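Local coordinates for protein aldehyde dehydrogenase (Bartonella henselae, PDB 3I44) that probably oxidises aldehydes to carboxylic acids with a nicotinamide dinucleotide cofactor, as other members of the aldehyde dehydrogenase family do, at residues Ile69-Lys74 / Val220-Asn225; Gly89-Ile94 / Ala185-Cys190; Leu95-Lys100 / Asp212-Pro217; Lys181-Leu186 / Met205-Ile210. The protein carries 1 engineered substitution. All blocks are in the same frame, centred on the assembly; numbering follows the deposited sequence.

Contact 1: residues Ile69-Lys74 / Val220-Asn225; sequences INAAKK and VFNLIN
A71 and A72 of helix 62-79 meet the amide end of N222, on strand 221-223. The two ends of the amide touch different methyl groups. N222 OD1 lies 3.8 Å from A71 CB. N222 ND2 lies 3.7 Å from A72 CB and 4.1 Å from A72 CA. All three residues are buried, and these are van der Waals contacts.

The amide is held from outside the two segments. N222 ND2 donates to the carbonyl oxygens of G219 and M192, and OD1 accepts from the backbone NH of N31. These bonds fix which end of the amide is which. CG lies beside the backbone N (chi1 -52°), and the amide is turned steeply at chi2 (-88°). On the helix side, A72 O is hydrogen-bonded to the hydroxyl of T191.

The strand pairs in parallel with strand 191-195 in the beta-alpha-beta topology of a Rossmann-like domain, and L223 also bonds to Y29. N222 and I224 face helix 62-79, while F221 and L223 face helix 202-213. The alanines let the helix backbone come close, with A72 CA 5.6 Å from V220 CA. The chemistry is that of a buried polar group lying against methyls, its hydrogen-bonding needs met by backbone groups of G219, M192 and N31, none of them on the helix.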
loop_
_atom_site.group_PDB
_atom_site.type_symbol
_atom_site.label_atom_id
_atom_site.label_comp_id
_atom_site.label_asym_id
_atom_site.label_seq_id
_atom_site.Cartn_x
_atom_site.Cartn_y
_atom_site.Cartn_z
ATOM N N ILE A 69 17.202 16.065 2.515
ATOM C CA ILE A 69 15.759 16.166 2.590
ATOM C C ILE A 69 15.320 17.645 2.583
ATOM O O ILE A 69 14.333 17.979 1.944
ATOM C CB ILE A 69 15.196 15.435 3.835
ATOM C CG1 ILE A 69 15.432 13.921 3.726
ATOM C CG2 ILE A 69 13.703 15.756 4.045
ATOM C CD1 ILE A 69 15.185 13.176 5.062
ATOM N N ASN A 70 16.042 18.517 3.290
ATOM C CA ASN A 70 15.706 19.942 3.307
ATOM C C ASN A 70 15.784 20.534 1.903
ATOM O O ASN A 70 14.930 21.325 1.506
ATOM C CB ASN A 70 16.637 20.736 4.231
ATOM C CG ASN A 70 16.183 22.180 4.411
ATOM O OD1 ASN A 70 15.212 22.450 5.107
ATOM N ND2 ASN A 70 16.885 23.106 3.781
ATOM N N ALA A 71 16.829 20.163 1.169
ATOM C CA ALA A 71 17.013 20.607 -0.217
ATOM C C ALA A 71 15.837 20.146 -1.089
ATOM O O ALA A 71 15.347 20.902 -1.916
ATOM C CB ALA A 71 18.294 20.077 -0.756
ATOM N N ALA A 72 15.368 18.924 -0.858
ATOM C CA ALA A 72 14.259 18.360 -1.635
ATOM C C ALA A 72 12.921 19.013 -1.308
ATOM O O ALA A 72 12.148 19.302 -2.218
ATOM C CB ALA A 72 14.180 16.832 -1.444
ATOM N N LYS A 73 12.651 19.255 -0.022
ATOM C CA LYS A 73 11.413 19.919 0.426
ATOM C C LYS A 73 11.309 21.322 -0.192
ATOM O O LYS A 73 10.256 21.711 -0.721
ATOM C CB LYS A 73 11.310 19.981 1.976
ATOM N N LYS A 74 12.411 22.053 -0.155
ATOM C CA LYS A 74 12.464 23.397 -0.731
ATOM C C LYS A 74 12.241 23.397 -2.254
ATOM O O LYS A 74 11.444 24.189 -2.767
ATOM C CB LYS A 74 13.790 24.072 -0.376
ATOM N N VAL A 220 15.956 18.841 -6.706
ATOM C CA VAL A 220 14.964 17.872 -7.202
ATOM C C VAL A 220 15.461 16.446 -6.968
ATOM O O VAL A 220 14.709 15.574 -6.500
ATOM C CB VAL A 220 14.657 18.141 -8.681
ATOM C CG1 VAL A 220 13.731 17.086 -9.264
ATOM C CG2 VAL A 220 14.044 19.573 -8.826
ATOM N N PHE A 221 16.729 16.214 -7.288
ATOM C CA PHE A 221 17.332 14.936 -7.073
ATOM C C PHE A 221 18.555 15.077 -6.173
ATOM O O PHE A 221 19.427 15.884 -6.444
ATOM C CB PHE A 221 17.726 14.293 -8.417
ATOM C CG PHE A 221 18.548 13.067 -8.258
ATOM C CD1 PHE A 221 17.942 11.825 -8.043
ATOM C CD2 PHE A 221 19.947 13.151 -8.254
ATOM C CE1 PHE A 221 18.711 10.683 -7.850
ATOM C CE2 PHE A 221 20.723 12.032 -8.067
ATOM C CZ PHE A 221 20.115 10.781 -7.875
ATOM N N ASN A 222 18.633 14.243 -5.131
ATOM C CA ASN A 222 19.756 14.289 -4.187
ATOM C C ASN A 222 20.250 12.878 -3.902
ATOM O O ASN A 222 19.442 11.936 -3.802
ATOM C CB ASN A 222 19.336 14.973 -2.869
ATOM C CG ASN A 222 18.699 16.306 -3.095
ATOM O OD1 ASN A 222 19.386 17.326 -3.157
ATOM N ND2 ASN A 222 17.349 16.315 -3.281
ATOM N N LEU A 223 21.569 12.722 -3.795
ATOM C CA LEU A 223 22.185 11.431 -3.549
ATOM C C LEU A 223 23.094 11.523 -2.324
ATOM O O LEU A 223 23.983 12.391 -2.266
ATOM C CB LEU A 223 22.959 10.917 -4.793
ATOM C CG LEU A 223 23.659 9.532 -4.643
ATOM C CD1 LEU A 223 23.912 8.854 -5.992
ATOM C CD2 LEU A 223 24.995 9.655 -3.901
ATOM N N ILE A 224 22.821 10.671 -1.344
ATOM C CA ILE A 224 23.712 10.478 -0.206
ATOM C C ILE A 224 24.033 8.989 -0.111
ATOM O O ILE A 224 23.161 8.150 -0.340
ATOM C CB ILE A 224 23.113 10.976 1.144
ATOM C CG1 ILE A 224 21.808 10.237 1.475
ATOM C CG2 ILE A 224 22.934 12.489 1.108
ATOM C CD1 ILE A 224 21.183 10.602 2.803
ATOM N N ASN A 225 25.286 8.656 0.160
ATOM C CA ASN A 225 25.662 7.263 0.416
ATOM C C ASN A 225 25.485 6.954 1.889
ATOM O O ASN A 225 25.388 7.865 2.731
ATOM C CB ASN A 225 27.097 6.983 -0.040
ATOM C CG ASN A 225 27.229 6.941 -1.550
ATOM O OD1 ASN A 225 28.096 7.594 -2.141
ATOM N ND2 ASN A 225 26.339 6.200 -2.187
#

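Contact 2: residues Gly89-Ile94 / Ala185-Cys190; sequences GFVEKI and ALLAGC
V91 of helix 84-100 and L187 of helix 174-188 touch through one methyl each. V91 CG2 lies 3.7 Å from L187 CD2 and 4.1 Å from L187 CG. The two side chains cross at about a right angle. V91 has CG1 anti to its backbone N (chi1 171°), which places CG2 opposite the carbonyl carbon and turns it to the other helix. V91 CG2 also makes a long contact with L186 CB, at 4.5 Å. The other branch, CG1, packs against I183, one turn earlier on helix 174-188. L187 starts off alongside the facing helix, and its CD2 branch then reaches V91.

Helix 174-188 is the crossover between strands 156-168 and 191-195, which pair in parallel. It is thus part of a beta-alpha-beta unit of the Rossmann-like domain, and helix 84-100 packs against it. The helix ends in a Schellman motif at G189. There, G189 N bonds to L186 O and C190 N bonds to A185 O. The positive phi of G189 (92°) would press a beta carbon against the carbonyl oxygen of A188, so the turn calls for glycine. L187 O is also bound by the side chain of R87, which comes from the N-terminal part of helix 84-100.

I94 and L186 meet in a different way, tip to tip. Both side chains stretch out beyond their first torsions, with chi2 of L186 at 175°. I94 CD1 and L186 CD1 are 3.7 Å apart. L186 also packs against V220 and M192.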
loop_
_atom_site.group_PDB
_atom_site.type_symbol
_atom_site.label_atom_id
_atom_site.label_comp_id
_atom_site.label_asym_id
_atom_site.label_seq_id
_atom_site.Cartn_x
_atom_site.Cartn_y
_atom_site.Cartn_z
ATOM N N GLY A 89 10.629 16.737 -21.005
ATOM C CA GLY A 89 11.827 17.263 -21.667
ATOM C C GLY A 89 13.084 16.984 -20.852
ATOM O O GLY A 89 14.137 16.667 -21.420
ATOM N N PHE A 90 12.996 17.095 -19.523
ATOM C CA PHE A 90 14.142 16.702 -18.701
ATOM C C PHE A 90 14.475 15.216 -18.811
ATOM O O PHE A 90 15.638 14.841 -18.860
ATOM C CB PHE A 90 13.949 17.064 -17.232
ATOM C CG PHE A 90 14.205 18.519 -16.933
ATOM C CD1 PHE A 90 15.510 19.036 -16.983
ATOM C CD2 PHE A 90 13.158 19.362 -16.586
ATOM C CE1 PHE A 90 15.755 20.372 -16.713
ATOM C CE2 PHE A 90 13.398 20.715 -16.299
ATOM C CZ PHE A 90 14.692 21.214 -16.350
ATOM N N VAL A 91 13.458 14.378 -18.811
ATOM C CA VAL A 91 13.669 12.923 -18.930
ATOM C C VAL A 91 14.255 12.526 -20.296
ATOM O O VAL A 91 15.127 11.667 -20.393
ATOM C CB VAL A 91 12.373 12.170 -18.613
ATOM C CG1 VAL A 91 12.492 10.631 -18.961
ATOM C CG2 VAL A 91 12.054 12.404 -17.129
ATOM N N GLU A 92 13.830 13.209 -21.346
ATOM C CA GLU A 92 14.445 12.978 -22.663
ATOM C C GLU A 92 15.907 13.392 -22.673
ATOM O O GLU A 92 16.748 12.708 -23.248
ATOM C CB GLU A 92 13.584 13.601 -23.780
ATOM C CG GLU A 92 12.183 12.844 -23.877
ATOM C CD GLU A 92 11.388 13.183 -25.157
ATOM O OE1 GLU A 92 11.762 14.180 -25.855
ATOM O OE2 GLU A 92 10.414 12.443 -25.478
ATOM N N LYS A 93 16.214 14.499 -22.013
ATOM C CA LYS A 93 17.588 14.964 -21.888
ATOM C C LYS A 93 18.443 13.977 -21.065
ATOM O O LYS A 93 19.569 13.641 -21.435
ATOM C CB LYS A 93 17.610 16.360 -21.261
ATOM C CG LYS A 93 19.000 17.053 -21.265
ATOM C CD LYS A 93 19.652 16.901 -22.658
ATOM C CE LYS A 93 20.344 18.131 -23.161
ATOM N NZ LYS A 93 20.323 18.122 -24.669
ATOM N N ILE A 94 17.863 13.455 -19.989
ATOM C CA ILE A 94 18.530 12.465 -19.177
ATOM C C ILE A 94 18.866 11.234 -20.034
ATOM O O ILE A 94 19.960 10.730 -19.963
ATOM C CB ILE A 94 17.662 12.082 -17.966
ATOM C CG1 ILE A 94 17.662 13.227 -16.927
ATOM C CG2 ILE A 94 18.145 10.712 -17.351
ATOM C CD1 ILE A 94 16.572 13.031 -15.784
ATOM N N ALA A 185 9.352 9.209 -10.465
ATOM C CA ALA A 185 9.251 10.222 -9.409
ATOM C C ALA A 185 9.403 11.625 -10.016
ATOM O O ALA A 185 8.646 12.532 -9.689
ATOM C CB ALA A 185 10.306 9.961 -8.279
ATOM N N LEU A 186 10.365 11.790 -10.913
ATOM C CA LEU A 186 10.471 13.004 -11.729
ATOM C C LEU A 186 9.160 13.323 -12.465
ATOM O O LEU A 186 8.582 14.412 -12.314
ATOM C CB LEU A 186 11.646 12.879 -12.698
ATOM C CG LEU A 186 13.028 12.924 -12.007
ATOM C CD1 LEU A 186 14.159 12.663 -13.029
ATOM C CD2 LEU A 186 13.225 14.238 -11.173
ATOM N N LEU A 187 8.663 12.366 -13.231
ATOM C CA LEU A 187 7.486 12.617 -14.086
ATOM C C LEU A 187 6.241 12.967 -13.257
ATOM O O LEU A 187 5.452 13.825 -13.649
ATOM C CB LEU A 187 7.270 11.415 -14.997
ATOM C CG LEU A 187 8.346 11.155 -16.039
ATOM C CD1 LEU A 187 8.143 9.761 -16.704
ATOM C CD2 LEU A 187 8.373 12.312 -17.093
ATOM N N ALA A 188 6.116 12.336 -12.077
ATOM C CA ALA A 188 5.014 12.565 -11.159
ATOM C C ALA A 188 5.072 13.965 -10.497
ATOM O O ALA A 188 4.073 14.428 -9.954
ATOM C CB ALA A 188 4.963 11.477 -10.077
ATOM N N GLY A 189 6.218 14.627 -10.567
ATOM C CA GLY A 189 6.395 15.948 -9.924
ATOM C C GLY A 189 6.947 15.903 -8.493
ATOM O O GLY A 189 6.860 16.907 -7.751
ATOM N N CYS A 190 7.481 14.752 -8.097
ATOM C CA CYS A 190 8.117 14.586 -6.785
ATOM C C CYS A 190 9.558 15.043 -6.804
ATOM O O CYS A 190 10.185 15.046 -7.851
ATOM C CB CYS A 190 8.098 13.128 -6.351
ATOM S SG CYS A 190 6.482 12.462 -6.080
#

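Contact 3: residues Leu95-Lys100 / Asp212-Pro217; sequences LEIYEK and DEAALP
K100, at the end of helix 84-100, forms a salt bridge with E213, in the last part of helix 202-213. Just beyond E213 the chain turns in a Schellman motif, in which A215 has positive phi and A215 N bonds back to D212 O. Helix 202-213 is the crossover between the parallel strands 191-195 and 221-223, so this turn belongs to a beta-alpha-beta unit of the Rossmann-like domain.

The two charged side chains cross at about a right angle. E213 is extended, with CG anti to the backbone N (chi1 -173°), and its carboxylate is carried out towards helix 84-100. K100 bends at chi3 (68°), which brings NZ round to the carboxylate. K100 NZ donates to E213 OE1 at 2.8 Å, on the syn lone pair, the side facing OE2. Both residues are exposed to solvent, which would probably weaken the charge attraction.

I97 is buried, on the inner side of the salt bridge. It runs obliquely across E213 with its two branches on different parts of the facing segment. I97 CG2 lies over one face of the E213 carboxylate, 3.6 Å from E213 OE2. I97 CD1 lies by the aliphatic part of the same side chain, 4.0 Å from E213 CG. I97 also packs on I210, one turn back along helix 202-213. The closest approach of the isoleucine is to the turn itself: I97 CD1 is 3.5 Å from A214 N and 3.9 Å from A214 CB.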
loop_
_atom_site.group_PDB
_atom_site.type_symbol
_atom_site.label_atom_id
_atom_site.label_comp_id
_atom_site.label_asym_id
_atom_site.label_seq_id
_atom_site.Cartn_x
_atom_site.Cartn_y
_atom_site.Cartn_z
ATOM N N LEU A 95 17.909 10.738 -20.817
ATOM C CA LEU A 95 18.144 9.614 -21.696
ATOM C C LEU A 95 19.294 9.885 -22.678
ATOM O O LEU A 95 20.153 9.036 -22.874
ATOM C CB LEU A 95 16.887 9.282 -22.490
ATOM C CG LEU A 95 17.011 8.092 -23.461
ATOM C CD1 LEU A 95 17.498 6.812 -22.718
ATOM C CD2 LEU A 95 15.692 7.829 -24.191
ATOM N N GLU A 96 19.264 11.058 -23.313
ATOM C CA GLU A 96 20.317 11.452 -24.252
ATOM C C GLU A 96 21.696 11.412 -23.581
ATOM O O GLU A 96 22.622 10.859 -24.148
ATOM C CB GLU A 96 20.051 12.841 -24.824
ATOM C CG GLU A 96 21.258 13.398 -25.521
ATOM C CD GLU A 96 21.004 14.724 -26.178
ATOM O OE1 GLU A 96 20.120 15.477 -25.746
ATOM O OE2 GLU A 96 21.742 15.019 -27.118
ATOM N N ILE A 97 21.836 11.980 -22.384
ATOM C CA ILE A 97 23.127 11.956 -21.708
ATOM C C ILE A 97 23.456 10.530 -21.216
ATOM O O ILE A 97 24.594 10.104 -21.270
ATOM C CB ILE A 97 23.207 13.012 -20.567
ATOM C CG1 ILE A 97 23.094 14.436 -21.157
ATOM C CG2 ILE A 97 24.476 12.829 -19.782
ATOM C CD1 ILE A 97 22.399 15.441 -20.231
ATOM N N TYR A 98 22.447 9.789 -20.769
ATOM C CA TYR A 98 22.631 8.394 -20.361
ATOM C C TYR A 98 23.229 7.561 -21.472
ATOM O O TYR A 98 24.192 6.822 -21.232
ATOM C CB TYR A 98 21.308 7.783 -19.909
ATOM C CG TYR A 98 21.370 6.387 -19.307
ATOM C CD1 TYR A 98 21.453 6.192 -17.908
ATOM C CD2 TYR A 98 21.294 5.263 -20.116
ATOM C CE1 TYR A 98 21.461 4.888 -17.354
ATOM C CE2 TYR A 98 21.308 3.989 -19.579
ATOM C CZ TYR A 98 21.400 3.804 -18.199
ATOM O OH TYR A 98 21.416 2.514 -17.715
ATOM N N GLU A 99 22.700 7.710 -22.692
ATOM C CA GLU A 99 23.236 6.979 -23.838
ATOM C C GLU A 99 24.669 7.429 -24.140
ATOM O O GLU A 99 25.546 6.586 -24.423
ATOM C CB GLU A 99 22.355 7.075 -25.105
ATOM C CG GLU A 99 21.068 6.281 -25.098
ATOM C CD GLU A 99 21.244 4.754 -25.023
ATOM O OE1 GLU A 99 22.385 4.234 -25.108
ATOM O OE2 GLU A 99 20.210 4.052 -24.893
ATOM N N LYS A 100 24.921 8.731 -24.060
ATOM C CA LYS A 100 26.278 9.242 -24.290
ATOM C C LYS A 100 27.263 8.625 -23.294
ATOM O O LYS A 100 28.392 8.324 -23.646
ATOM C CB LYS A 100 26.341 10.771 -24.226
ATOM C CG LYS A 100 27.777 11.345 -24.429
ATOM C CD LYS A 100 27.783 12.866 -24.591
ATOM C CE LYS A 100 27.387 13.546 -23.285
ATOM N NZ LYS A 100 27.586 15.031 -23.294
ATOM N N ASP A 212 22.800 15.961 -13.305
ATOM C CA ASP A 212 23.384 17.274 -13.136
ATOM C C ASP A 212 23.673 17.911 -14.499
ATOM O O ASP A 212 23.384 19.068 -14.705
ATOM C CB ASP A 212 24.659 17.117 -12.337
ATOM C CG ASP A 212 25.339 18.434 -12.068
ATOM O OD1 ASP A 212 24.716 19.332 -11.504
ATOM O OD2 ASP A 212 26.512 18.527 -12.398
ATOM N N GLU A 213 24.234 17.127 -15.424
ATOM C CA GLU A 213 24.506 17.589 -16.793
ATOM C C GLU A 213 23.204 17.902 -17.549
ATOM O O GLU A 213 23.174 18.771 -18.426
ATOM C CB GLU A 213 25.334 16.558 -17.556
ATOM C CG GLU A 213 25.800 17.046 -18.951
ATOM C CD GLU A 213 26.703 16.062 -19.714
ATOM O OE1 GLU A 213 26.886 16.274 -20.938
ATOM O OE2 GLU A 213 27.217 15.085 -19.117
ATOM N N ALA A 214 22.132 17.195 -17.202
ATOM C CA ALA A 214 20.786 17.470 -17.734
ATOM C C ALA A 214 20.180 18.763 -17.184
ATOM O O ALA A 214 19.092 19.151 -17.595
ATOM C CB ALA A 214 19.844 16.280 -17.450
ATOM N N ALA A 215 20.874 19.413 -16.244
ATOM C CA ALA A 215 20.433 20.667 -15.645
ATOM C C ALA A 215 19.096 20.554 -14.907
ATOM O O ALA A 215 18.338 21.493 -14.818
ATOM C CB ALA A 215 20.399 21.823 -16.694
ATOM N N LEU A 216 18.843 19.393 -14.326
ATOM C CA LEU A 216 17.699 19.216 -13.453
ATOM C C LEU A 216 17.827 20.243 -12.313
ATOM O O LEU A 216 18.914 20.392 -11.751
ATOM C CB LEU A 216 17.703 17.775 -12.921
ATOM C CG LEU A 216 16.412 17.134 -12.473
ATOM C CD1 LEU A 216 15.381 17.005 -13.621
ATOM C CD2 LEU A 216 16.757 15.816 -11.834
ATOM N N PRO A 217 16.734 20.974 -11.981
ATOM C CA PRO A 217 16.810 22.029 -10.971
ATOM C C PRO A 217 17.346 21.565 -9.627
ATOM O O PRO A 217 17.096 20.424 -9.181
ATOM C CB PRO A 217 15.363 22.486 -10.825
ATOM C CG PRO A 217 14.728 22.154 -12.097
ATOM C CD PRO A 217 15.376 20.872 -12.541
#

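Contact 4: residues Lys181-Leu186 / Met205-Ile210; sequences KVIPAL and MLFAEI
V182 meets the ring of F207 at its edge. Just before it, K181 turns another way, and its NZ is bound by E479, S245 and T247. V182 CG1 lies in the plane of the ring, 3.9 Å from F207 CE2. V182 CB is 4.1 Å from F207 CE2, so the branch point of the valine shares the contact. The two side chains run past each other in opposite directions. F207 CG is anti to its backbone N (chi1 -174°), and the ring spans the gap between segments whose nearest CA atoms, V182 and F207, are 10.1 Å apart.

I183 adds a looser touch. I183 CD1 is 4.5 Å from F207 CZ, again at the edge and near the ring plane. At P184 the helix is kinked, since the proline N makes no bond to the turn before. The next bond, A185 N to K181 O, is weak at 3.4 Å. Regular bonding resumes with L186 N to V182 O.

The contact joins two successive crossover helices of the Rossmann-like domain, 174-188 and 202-213, with strand 191-195 between them in sequence. Helix 84-100 packs against both, and helix 117-141 lies against I183 and P184.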
loop_
_atom_site.group_PDB
_atom_site.type_symbol
_atom_site.label_atom_id
_atom_site.label_comp_id
_atom_site.label_asym_id
_atom_site.label_seq_id
_atom_site.Cartn_x
_atom_site.Cartn_y
_atom_site.Cartn_z
ATOM N N LYS A 181 12.974 3.897 -10.258
ATOM C CA LYS A 181 12.492 4.739 -9.193
ATOM C C LYS A 181 12.590 6.218 -9.511
ATOM O O LYS A 181 11.647 6.928 -9.283
ATOM C CB LYS A 181 13.242 4.435 -7.897
ATOM C CG LYS A 181 13.003 3.000 -7.413
ATOM C CD LYS A 181 13.644 2.796 -6.036
ATOM C CE LYS A 181 13.708 1.332 -5.690
ATOM N NZ LYS A 181 12.340 0.723 -5.452
ATOM N N VAL A 182 13.722 6.678 -10.031
ATOM C CA VAL A 182 13.949 8.117 -10.160
ATOM C C VAL A 182 13.107 8.724 -11.295
ATOM O O VAL A 182 12.602 9.825 -11.169
ATOM C CB VAL A 182 15.431 8.431 -10.423
ATOM C CG1 VAL A 182 15.604 9.885 -10.802
ATOM C CG2 VAL A 182 16.286 8.061 -9.187
ATOM N N ILE A 183 13.000 8.019 -12.419
ATOM C CA ILE A 183 12.263 8.527 -13.576
ATOM C C ILE A 183 10.777 8.723 -13.290
ATOM O O ILE A 183 10.268 9.774 -13.585
ATOM C CB ILE A 183 12.504 7.666 -14.851
ATOM C CG1 ILE A 183 13.998 7.636 -15.187
ATOM C CG2 ILE A 183 11.655 8.166 -16.024
ATOM C CD1 ILE A 183 14.675 9.024 -15.497
ATOM N N PRO A 184 10.059 7.726 -12.724
ATOM C CA PRO A 184 8.625 8.012 -12.500
ATOM C C PRO A 184 8.401 9.082 -11.405
ATOM O O PRO A 184 7.412 9.829 -11.464
ATOM C CB PRO A 184 8.030 6.642 -12.123
ATOM C CG PRO A 184 9.188 5.825 -11.670
ATOM C CD PRO A 184 10.373 6.309 -12.479
ATOM N N ALA A 185 9.352 9.209 -10.465
ATOM C CA ALA A 185 9.251 10.222 -9.409
ATOM C C ALA A 185 9.403 11.625 -10.016
ATOM O O ALA A 185 8.646 12.532 -9.689
ATOM C CB ALA A 185 10.306 9.961 -8.279
ATOM N N LEU A 186 10.365 11.790 -10.913
ATOM C CA LEU A 186 10.471 13.004 -11.729
ATOM C C LEU A 186 9.160 13.323 -12.465
ATOM O O LEU A 186 8.582 14.412 -12.314
ATOM C CB LEU A 186 11.646 12.879 -12.698
ATOM C CG LEU A 186 13.028 12.924 -12.007
ATOM C CD1 LEU A 186 14.159 12.663 -13.029
ATOM C CD2 LEU A 186 13.225 14.238 -11.173
ATOM N N MET A 205 26.211 7.230 -8.551
ATOM C CA MET A 205 26.914 8.529 -8.532
ATOM C C MET A 205 27.105 9.052 -9.951
ATOM O O MET A 205 26.961 10.236 -10.202
ATOM C CB MET A 205 28.251 8.395 -7.787
ATOM C CG MET A 205 27.989 8.071 -6.325
ATOM S SD MET A 205 29.458 7.867 -5.335
ATOM C CE MET A 205 30.017 9.579 -5.189
ATOM N N LEU A 206 27.428 8.172 -10.888
ATOM C CA LEU A 206 27.490 8.576 -12.314
ATOM C C LEU A 206 26.085 9.000 -12.820
ATOM O O LEU A 206 25.956 9.975 -13.556
ATOM C CB LEU A 206 28.088 7.452 -13.179
ATOM C CG LEU A 206 28.123 7.621 -14.711
ATOM C CD1 LEU A 206 28.816 8.963 -15.140
ATOM C CD2 LEU A 206 28.805 6.353 -15.383
ATOM N N PHE A 207 25.044 8.293 -12.402
ATOM C CA PHE A 207 23.676 8.675 -12.745
ATOM C C PHE A 207 23.390 10.077 -12.218
ATOM O O PHE A 207 22.781 10.906 -12.916
ATOM C CB PHE A 207 22.664 7.670 -12.205
ATOM C CG PHE A 207 21.261 7.925 -12.652
ATOM C CD1 PHE A 207 20.845 7.536 -13.919
ATOM C CD2 PHE A 207 20.360 8.555 -11.827
ATOM C CE1 PHE A 207 19.539 7.769 -14.358
ATOM C CE2 PHE A 207 19.046 8.783 -12.245
ATOM C CZ PHE A 207 18.641 8.381 -13.509
ATOM N N ALA A 208 23.885 10.356 -11.012
ATOM C CA ALA A 208 23.811 11.706 -10.454
ATOM C C ALA A 208 24.458 12.719 -11.383
ATOM O O ALA A 208 23.890 13.776 -11.608
ATOM C CB ALA A 208 24.444 11.779 -9.056
ATOM N N GLU A 209 25.655 12.415 -11.879
ATOM C CA GLU A 209 26.319 13.303 -12.841
ATOM C C GLU A 209 25.518 13.477 -14.123
ATOM O O GLU A 209 25.559 14.532 -14.731
ATOM C CB GLU A 209 27.700 12.781 -13.228
ATOM C CG GLU A 209 28.724 12.781 -12.115
ATOM C CD GLU A 209 30.074 12.220 -12.597
ATOM O OE1 GLU A 209 30.495 12.529 -13.714
ATOM O OE2 GLU A 209 30.690 11.425 -11.899
ATOM N N ILE A 210 24.870 12.407 -14.586
ATOM C CA ILE A 210 23.983 12.503 -15.748
ATOM C C ILE A 210 22.889 13.546 -15.501
ATOM O O ILE A 210 22.682 14.431 -16.341
ATOM C CB ILE A 210 23.456 11.142 -16.150
ATOM C CG1 ILE A 210 24.626 10.326 -16.719
ATOM C CG2 ILE A 210 22.338 11.229 -17.245
ATOM C CD1 ILE A 210 24.402 8.799 -16.781
#

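In the fold
All four contacts lie in the Rossmann-like part of the chain. Their segments run in the order 69-74, 89-94, 95-100, 181-190, 205-210, 212-217 and 220-225. Contacts 2, 3 and 4 form a triangle of helices: 84-100 serves contacts 2 and 3, 174-188 serves 2 and 4, and 202-213 serves 3 and 4. Their centres are about 9 to 11 Å apart. The centre of contact 1 is about 12, 15 and 18 Å from those of contacts 4, 2 and 3. Contact 1 closes a loop that encloses the others. F221 packs on V182 and L216, tying strand 221-223 to the triangle. Helix 62-79 packs on one side of this strand and the triangle on the other.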